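PDB 2QF4: cell shape-determining protein MreC from Streptococcus pneumoniae, which helps form and maintain cell shape, probably as part of the elongasome that synthesises peripheral peptidoglycan, and is represented here by its major periplasmic domain. Local coordinates for residues Ala11-Arg16 with Leu25-Gly30; Gly30-Ala35 with Glu55-Ile60. All coordinates share one frame; numbering follows the deposited sequence. Where two conformers were deposited one is given.

Contact 1: Ala11-Arg16 with Leu25-Gly30; sequences ADVIMR and LTLDAG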
ATOM      1  N   ALA A  11       7.485  -3.165  15.177  1.00  9.60           N
ATOM      2  CA  ALA A  11       8.920  -3.395  15.287  1.00  9.87           C
ATOM      3  C   ALA A  11       9.648  -2.093  15.005  1.00  9.86           C
ATOM      4  O   ALA A  11       9.138  -1.178  14.374  1.00  9.57           O
ATOM      5  CB  ALA A  11       9.369  -4.482  14.305  1.00 10.94           C
ATOM      6  N   ASP A  12      10.874  -2.005  15.504  1.00  9.78           N
ATOM      7  CA  ASP A  12      11.717  -0.813  15.296  1.00  9.44           C
ATOM      8  C   ASP A  12      12.317  -0.780  13.899  1.00  8.81           C
ATOM      9  O   ASP A  12      12.750  -1.815  13.376  1.00  9.38           O
ATOM     10  CB  ASP A  12      12.907  -0.829  16.264  1.00  9.88           C
ATOM     11  CG  ASP A  12      12.508  -1.064  17.683  1.00 12.57           C
ATOM     12  OD1 ASP A  12      11.888  -0.159  18.268  1.00 14.39           O
ATOM     13  OD2 ASP A  12      12.816  -2.141  18.205  1.00 14.55           O
ATOM     14  N   VAL A  13      12.403   0.422  13.335  1.00  8.91           N
ATOM     15  CA  VAL A  13      13.223   0.654  12.138  1.00  9.06           C
ATOM     16  C   VAL A  13      14.699   0.651  12.528  1.00  8.95           C
ATOM     17  O   VAL A  13      15.109   1.429  13.383  1.00 10.22           O
ATOM     18  CB  VAL A  13      12.861   1.999  11.502  1.00  9.88           C
ATOM     19  CG1 VAL A  13      13.713   2.269  10.283  1.00 10.95           C
ATOM     20  CG2 VAL A  13      11.355   2.017  11.136  1.00 10.10           C
ATOM     21  N   ILE A  14      15.466  -0.235  11.931  1.00  8.99           N
ATOM     22  CA  ILE A  14      16.891  -0.313  12.165  1.00  9.74           C
ATOM     23  C   ILE A  14      17.701   0.083  10.937  1.00  9.42           C
ATOM     24  O   ILE A  14      18.890   0.393  11.066  1.00 11.13           O
ATOM     25  CB  ILE A  14      17.345  -1.668  12.749  1.00 10.41           C
ATOM     26  CG1 ILE A  14      16.840  -2.836  11.910  1.00 10.82           C
ATOM     27  CG2 ILE A  14      16.909  -1.792  14.230  1.00 11.39           C
ATOM     28  CD1 ILE A  14      17.515  -4.157  12.205  1.00 12.66           C
ATOM     29  N   MET A  15      17.136   0.045   9.738  1.00  9.81           N
ATOM     30  CA  MET A  15      17.809   0.578   8.552  1.00 10.54           C
ATOM     31  C   MET A  15      16.775   1.262   7.677  1.00  9.51           C
ATOM     32  O   MET A  15      15.611   0.857   7.634  1.00 10.07           O
ATOM     33  CB  MET A  15      18.534  -0.508   7.742  1.00 10.52           C
ATOM     34  CG  MET A  15      19.744  -1.098   8.416  1.00 12.72           C
ATOM     35  SD  MET A  15      19.465  -2.415   9.601  0.50 12.77           S
ATOM     36  CE  MET A  15      19.117  -3.716   8.432  0.50 16.66           C
ATOM     37  N   ARG A  16      17.228   2.261   6.942  1.00  9.61           N
ATOM     38  CA  ARG A  16      16.429   3.064   6.001  1.00 11.01           C
ATOM     39  C   ARG A  16      17.303   3.376   4.807  1.00 10.76           C
ATOM     40  O   ARG A  16      18.404   3.863   4.963  1.00 12.16           O
ATOM     41  CB  ARG A  16      15.957   4.370   6.668  1.00 11.99           C
ATOM     42  CG  ARG A  16      15.236   5.364   5.811  1.00 13.82           C
ATOM     43  CD  ARG A  16      14.867   6.686   6.529  1.00 16.60           C
ATOM     44  NE  ARG A  16      13.712   6.610   7.422  1.00 19.72           N
ATOM     45  CZ  ARG A  16      12.428   6.508   7.150  0.50 17.86           C
ATOM     46  NH1 ARG A  16      11.638   6.418   8.208  0.50 19.15           N
ATOM     47  NH2 ARG A  16      11.936   6.624   5.925  0.50 16.46           N
ATOM     48  N   LEU A  25      12.775   0.067   4.202  1.00  8.90           N
ATOM     49  CA  LEU A  25      13.133   0.060   5.620  1.00  9.50           C
ATOM     50  C   LEU A  25      13.357  -1.381   6.036  1.00  8.80           C
ATOM     51  O   LEU A  25      12.755  -2.312   5.512  1.00 10.15           O
ATOM     52  CB  LEU A  25      11.946   0.591   6.503  1.00 11.31           C
ATOM     53  CG  LEU A  25      11.340   1.940   6.202  1.00 13.15           C
ATOM     54  CD1 LEU A  25      10.173   2.155   7.081  1.00 12.60           C
ATOM     55  CD2 LEU A  25      12.419   3.045   6.394  1.00 14.26           C
ATOM     56  N   THR A  26      14.236  -1.573   7.013  1.00  8.88           N
ATOM     57  CA  THR A  26      14.407  -2.853   7.699  1.00  9.17           C
ATOM     58  C   THR A  26      13.936  -2.709   9.118  1.00  8.48           C
ATOM     59  O   THR A  26      14.327  -1.763   9.828  1.00  9.04           O
ATOM     60  CB  THR A  26      15.881  -3.310   7.689  1.00  9.09           C
ATOM     61  OG1 THR A  26      16.339  -3.322   6.352  1.00 11.91           O
ATOM     62  CG2 THR A  26      16.019  -4.693   8.305  1.00 10.81           C
ATOM     63  N   LEU A  27      13.116  -3.668   9.544  1.00  9.13           N
ATOM     64  CA  LEU A  27      12.595  -3.765  10.887  1.00  9.23           C
ATOM     65  C   LEU A  27      13.293  -4.893  11.646  1.00  9.86           C
ATOM     66  O   LEU A  27      13.700  -5.898  11.066  1.00 10.43           O
ATOM     67  CB  LEU A  27      11.078  -4.026  10.860  1.00  9.05           C
ATOM     68  CG  LEU A  27      10.262  -3.114   9.984  1.00  9.23           C
ATOM     69  CD1 LEU A  27       8.765  -3.529  10.060  1.00 10.69           C
ATOM     70  CD2 LEU A  27      10.459  -1.685  10.379  1.00 11.99           C
ATOM     71  N   ASP A  28      13.388  -4.725  12.959  1.00  9.68           N
ATOM     72  CA  ASP A  28      14.064  -5.669  13.852  1.00 10.91           C
ATOM     73  C   ASP A  28      13.194  -6.800  14.376  1.00 11.25           C
ATOM     74  O   ASP A  28      13.488  -7.322  15.435  1.00 12.90           O
ATOM     75  CB  ASP A  28      14.736  -4.925  15.000  1.00 11.00           C
ATOM     76  CG  ASP A  28      13.770  -4.283  15.972  1.00 10.30           C
ATOM     77  OD1 ASP A  28      12.544  -4.314  15.766  1.00 10.80           O
ATOM     78  OD2 ASP A  28      14.301  -3.715  16.964  1.00 12.41           O
ATOM     79  N   ALA A  29      12.220  -7.269  13.606  1.00 11.82           N
ATOM     80  CA  ALA A  29      11.441  -8.487  13.904  1.00 12.32           C
ATOM     81  C   ALA A  29      11.326  -9.176  12.560  1.00 13.27           C
ATOM     82  O   ALA A  29      11.053  -8.517  11.555  1.00 12.76           O
ATOM     83  CB  ALA A  29      10.144  -8.162  14.537  1.00 14.17           C
ATOM     84  N   GLY A  30      11.370 -10.501  12.514  1.00 14.53           N
ATOM     85  CA  GLY A  30      10.622 -11.223  11.563  1.00 15.25           C
ATOM     86  C   GLY A  30       9.917 -12.476  11.888  1.00 14.79           C
ATOM     87  O   GLY A  30       9.011 -12.408  12.661  1.00 15.96           O
TER
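A classic beta bulge marks this antiparallel hairpin pairing of Ala11-Arg16 with Leu25-Gly30: Ile14 and Met15 together face Thr26. Thr26 O takes a nearly straight bond from Ile14 N at 2.8 Å and a weak one from Met15 N, while Thr26 N donates to Met15 O. On the Thr26 face the Met15 chain, bent at chi2 and chi3, folds back so that CE presses on Thr26 CG2 at 3.3 Å, closer than two carbons normally come; Met15 was modelled in two conformers, so this closeness is doubtful. Ile14 CG2 and CD1 lie against Asp28 CB.

Val13, Arg16, Leu25 and Leu27 share the other face. Val13 CG2 meets Leu27 CD2 at 3.9 Å, and both leucines also pack on Ile161 of strand 160-166. Arg16 runs alongside Leu25, whose CD2 sits over the centre of the guanidinium face, 3.5 Å from CZ; Arg16 NH2 bonds to Thr155.

Beyond Leu27 the pairing passes to Asp28. Its backbone N donates to Asp12 O, and its OD1 accepts from Asp12 N at 2.9 Å, the donor lying above the carboxylate plane. Asp28 CG stands between backbone N and carbonyl carbon (chi1 68°), with the acid beside Asp12. The carboxylate planes are 77° apart, and Asp12 OD2 and Asp28 OD2 approach to 2.5 Å, so close that one of the two acids is probably protonated. The arrangement is that of a bulged beta hairpin in an antiparallel barrel.

Contact 2: Gly30-Ala35 with Glu55-Ile60; sequences GRSKGA and EENSTI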
ATOM      1  N   GLY A  30      11.370 -10.501  12.514  1.00 14.53           N
ATOM      2  CA  GLY A  30      10.622 -11.223  11.563  1.00 15.25           C
ATOM      3  C   GLY A  30       9.917 -12.476  11.888  1.00 14.79           C
ATOM      4  O   GLY A  30       9.011 -12.408  12.661  1.00 15.96           O
ATOM      5  N   ARG A  31      10.244 -13.540  11.168  1.00 17.73           N
ATOM      6  CA  ARG A  31       9.390 -14.735  11.198  1.00 19.35           C
ATOM      7  C   ARG A  31       9.292 -15.321  12.592  1.00 19.70           C
ATOM      8  O   ARG A  31       8.219 -15.793  12.993  1.00 20.35           O
ATOM      9  CB  ARG A  31       9.901 -15.788  10.223  1.00 19.99           C
ATOM     10  CG  ARG A  31       9.087 -17.027   9.914  0.50 20.22           C
ATOM     11  CD  ARG A  31       9.861 -17.855   8.868  0.50 23.42           C
ATOM     12  NE  ARG A  31       9.838 -17.236   7.531  0.50 23.83           N
ATOM     13  CZ  ARG A  31      10.893 -16.792   6.841  0.50 24.32           C
ATOM     14  NH1 ARG A  31      12.133 -16.876   7.315  0.50 22.21           N
ATOM     15  NH2 ARG A  31      10.699 -16.246   5.643  0.50 27.46           N
ATOM     16  N   SER A  32      10.383 -15.233  13.364  1.00 19.30           N
ATOM     17  CA  SER A  32      10.378 -15.775  14.728  1.00 19.49           C
ATOM     18  C   SER A  32       9.339 -15.089  15.619  1.00 19.58           C
ATOM     19  O   SER A  32       8.944 -15.658  16.656  1.00 21.70           O
ATOM     20  CB  SER A  32      11.764 -15.669  15.342  1.00 19.29           C
ATOM     21  OG  SER A  32      12.087 -14.327  15.675  1.00 21.11           O
ATOM     22  N   LYS A  33       8.917 -13.874  15.231  1.00 19.75           N
ATOM     23  CA  LYS A  33       7.885 -13.127  15.937  1.00 20.11           C
ATOM     24  C   LYS A  33       6.581 -12.966  15.155  1.00 19.92           C
ATOM     25  O   LYS A  33       5.685 -12.254  15.577  1.00 21.36           O
ATOM     26  CB  LYS A  33       8.418 -11.758  16.359  1.00 20.96           C
ATOM     27  CG  LYS A  33       9.256 -11.821  17.591  1.00 22.57           C
ATOM     28  CD  LYS A  33       9.953 -10.529  17.875  1.00 23.20           C
ATOM     29  CE  LYS A  33      10.781 -10.647  19.151  1.00 24.42           C
ATOM     30  NZ  LYS A  33      11.505  -9.368  19.433  1.00 26.92           N
ATOM     31  N   GLY A  34       6.467 -13.691  14.055  1.00 20.08           N
ATOM     32  CA  GLY A  34       5.203 -13.777  13.334  1.00 19.39           C
ATOM     33  C   GLY A  34       5.087 -12.953  12.066  1.00 18.34           C
ATOM     34  O   GLY A  34       4.011 -12.898  11.471  1.00 19.31           O
ATOM     35  N   ALA A  35       6.168 -12.317  11.625  1.00 16.60           N
ATOM     36  CA  ALA A  35       6.126 -11.598  10.353  1.00 16.02           C
ATOM     37  C   ALA A  35       5.835 -12.599   9.235  1.00 17.04           C
ATOM     38  O   ALA A  35       6.344 -13.741   9.252  1.00 18.67           O
ATOM     39  CB  ALA A  35       7.445 -10.890  10.128  1.00 14.96           C
ATOM     40  N   GLU A  55      13.013 -12.360   7.031  1.00 16.31           N
ATOM     41  CA  GLU A  55      14.106 -13.190   7.561  1.00 17.07           C
ATOM     42  C   GLU A  55      13.698 -13.684   8.934  1.00 16.60           C
ATOM     43  O   GLU A  55      12.643 -13.366   9.431  1.00 16.60           O
ATOM     44  CB  GLU A  55      15.418 -12.420   7.626  1.00 18.61           C
ATOM     45  CG  GLU A  55      15.846 -11.757   6.316  1.00 23.41           C
ATOM     46  CD  GLU A  55      16.189 -12.729   5.212  0.50 27.03           C
ATOM     47  OE1 GLU A  55      17.397 -12.922   4.942  0.50 29.67           O
ATOM     48  OE2 GLU A  55      15.249 -13.282   4.592  0.50 29.61           O
ATOM     49  N   GLU A  56      14.537 -14.507   9.567  1.00 18.42           N
ATOM     50  CA  GLU A  56      14.154 -15.051  10.871  1.00 17.26           C
ATOM     51  C   GLU A  56      13.952 -13.951  11.905  1.00 15.36           C
ATOM     52  O   GLU A  56      13.005 -14.001  12.690  1.00 16.38           O
ATOM     53  CB  GLU A  56      15.174 -16.060  11.383  1.00 18.96           C
ATOM     54  CG  GLU A  56      14.803 -16.734  12.718  1.00 21.18           C
ATOM     55  CD  GLU A  56      13.576 -17.622  12.653  1.00 25.99           C
ATOM     56  OE1 GLU A  56      13.052 -17.862  11.545  1.00 27.60           O
ATOM     57  OE2 GLU A  56      13.138 -18.093  13.733  1.00 29.14           O
ATOM     58  N   ASN A  57      14.817 -12.923  11.895  1.00 15.48           N
ATOM     59  CA  ASN A  57      14.748 -11.874  12.918  1.00 15.27           C
ATOM     60  C   ASN A  57      14.617 -10.439  12.400  1.00 14.23           C
ATOM     61  O   ASN A  57      14.729  -9.498  13.175  1.00 15.54           O
ATOM     62  CB  ASN A  57      15.952 -11.993  13.870  1.00 16.35           C
ATOM     63  CG  ASN A  57      15.949 -13.286  14.629  1.00 20.20           C
ATOM     64  OD1 ASN A  57      14.988 -13.603  15.326  1.00 23.41           O
ATOM     65  ND2 ASN A  57      16.996 -14.051  14.477  1.00 25.31           N
ATOM     66  N   SER A  58      14.377 -10.277  11.100  1.00 13.20           N
ATOM     67  CA  SER A  58      14.203  -8.960  10.493  1.00 12.56           C
ATOM     68  C   SER A  58      13.266  -9.095   9.331  1.00 11.74           C
ATOM     69  O   SER A  58      13.046 -10.201   8.811  1.00 12.90           O
ATOM     70  CB  SER A  58      15.553  -8.396  10.016  1.00 12.54           C
ATOM     71  OG  SER A  58      16.167  -9.191   9.014  1.00 16.08           O
ATOM     72  N   THR A  59      12.752  -7.946   8.901  1.00 10.90           N
ATOM     73  CA  THR A  59      11.805  -7.849   7.799  1.00 10.31           C
ATOM     74  C   THR A  59      12.146  -6.595   6.996  1.00  9.50           C
ATOM     75  O   THR A  59      12.393  -5.544   7.550  1.00  9.55           O
ATOM     76  CB  THR A  59      10.352  -7.700   8.319  1.00 10.43           C
ATOM     77  OG1 THR A  59      10.011  -8.857   9.075  1.00 12.60           O
ATOM     78  CG2 THR A  59       9.331  -7.573   7.193  1.00 11.38           C
ATOM     79  N   ILE A  60      12.166  -6.713   5.677  1.00  9.95           N
ATOM     80  CA  ILE A  60      12.345  -5.567   4.798  1.00 10.69           C
ATOM     81  C   ILE A  60      10.969  -5.141   4.252  1.00  9.21           C
ATOM     82  O   ILE A  60      10.155  -5.978   3.816  1.00  9.89           O
ATOM     83  CB  ILE A  60      13.296  -5.856   3.619  1.00 12.17           C
ATOM     84  CG1 ILE A  60      14.651  -6.377   4.144  1.00 15.48           C
ATOM     85  CG2 ILE A  60      13.459  -4.576   2.768  1.00 12.96           C
ATOM     86  CD1 ILE A  60      15.677  -6.644   3.039  1.00 17.74           C
TER
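Arg31 N and Ser32 N, on the short 3-10 turn after Gly30, donate to successive carbonyls of the facing loop. Arg31 N reaches Glu55 O at 3.0 Å in an almost straight bond, and Ser32 N reaches Glu56 O at 3.0 Å. Ser32 OG, placed between its backbone N and carbonyl carbon (chi1 73°), stands 3.0 Å from Asn57 OD1 and 3.1 Å from Glu56 O, two acceptors competing for one proton. Glu56 bends at chi2 (65°) and its OE2 comes back against Ser32 CB at 3.2 Å. Arg31 NH1 remains 4.4 Å from Glu56 OE1, too far for a salt bridge.

Gly30 CA lies close to Glu55 O and Thr59 OG1, a position where a beta carbon would run into Glu55 O and Ser58 O. Its own carbonyl O receives Lys33 N and Ala35 N from opposite faces, which ties the turn together. Glu55 N likewise bonds to Ser58 O, closing the facing loop.

Ala35 CB touches Thr59 OG1 at 3.4 Å, and that hydroxyl bonds to Ala29 O. Outside the pair, Ala35 and Thr59 both pack on Leu163 of strand 160-166 and on strand 46-54, through Val54 and Val51 respectively.

Contact 1 comes first along the chain and contact 2 follows it, the two meeting at Gly30, which belongs to both. Their centres are about 10 Å apart, on the same side of the chain's centre. Both reach one six-stranded antiparallel barrel, in which strand 24-27 lies between strands 6-16 and 59-63: Leu27 N bonds to Thr59 O at 2.8 Å, and Ile60 CG2 packs on Leu25 O. In contact 1 strand 6-16 pairs with one edge of strand 24-27, while contact 2 fastens the loop leaving it to the turn that enters strand 59-63. Together they join three adjacent barrel strands at one end of the MreC periplasmic domain.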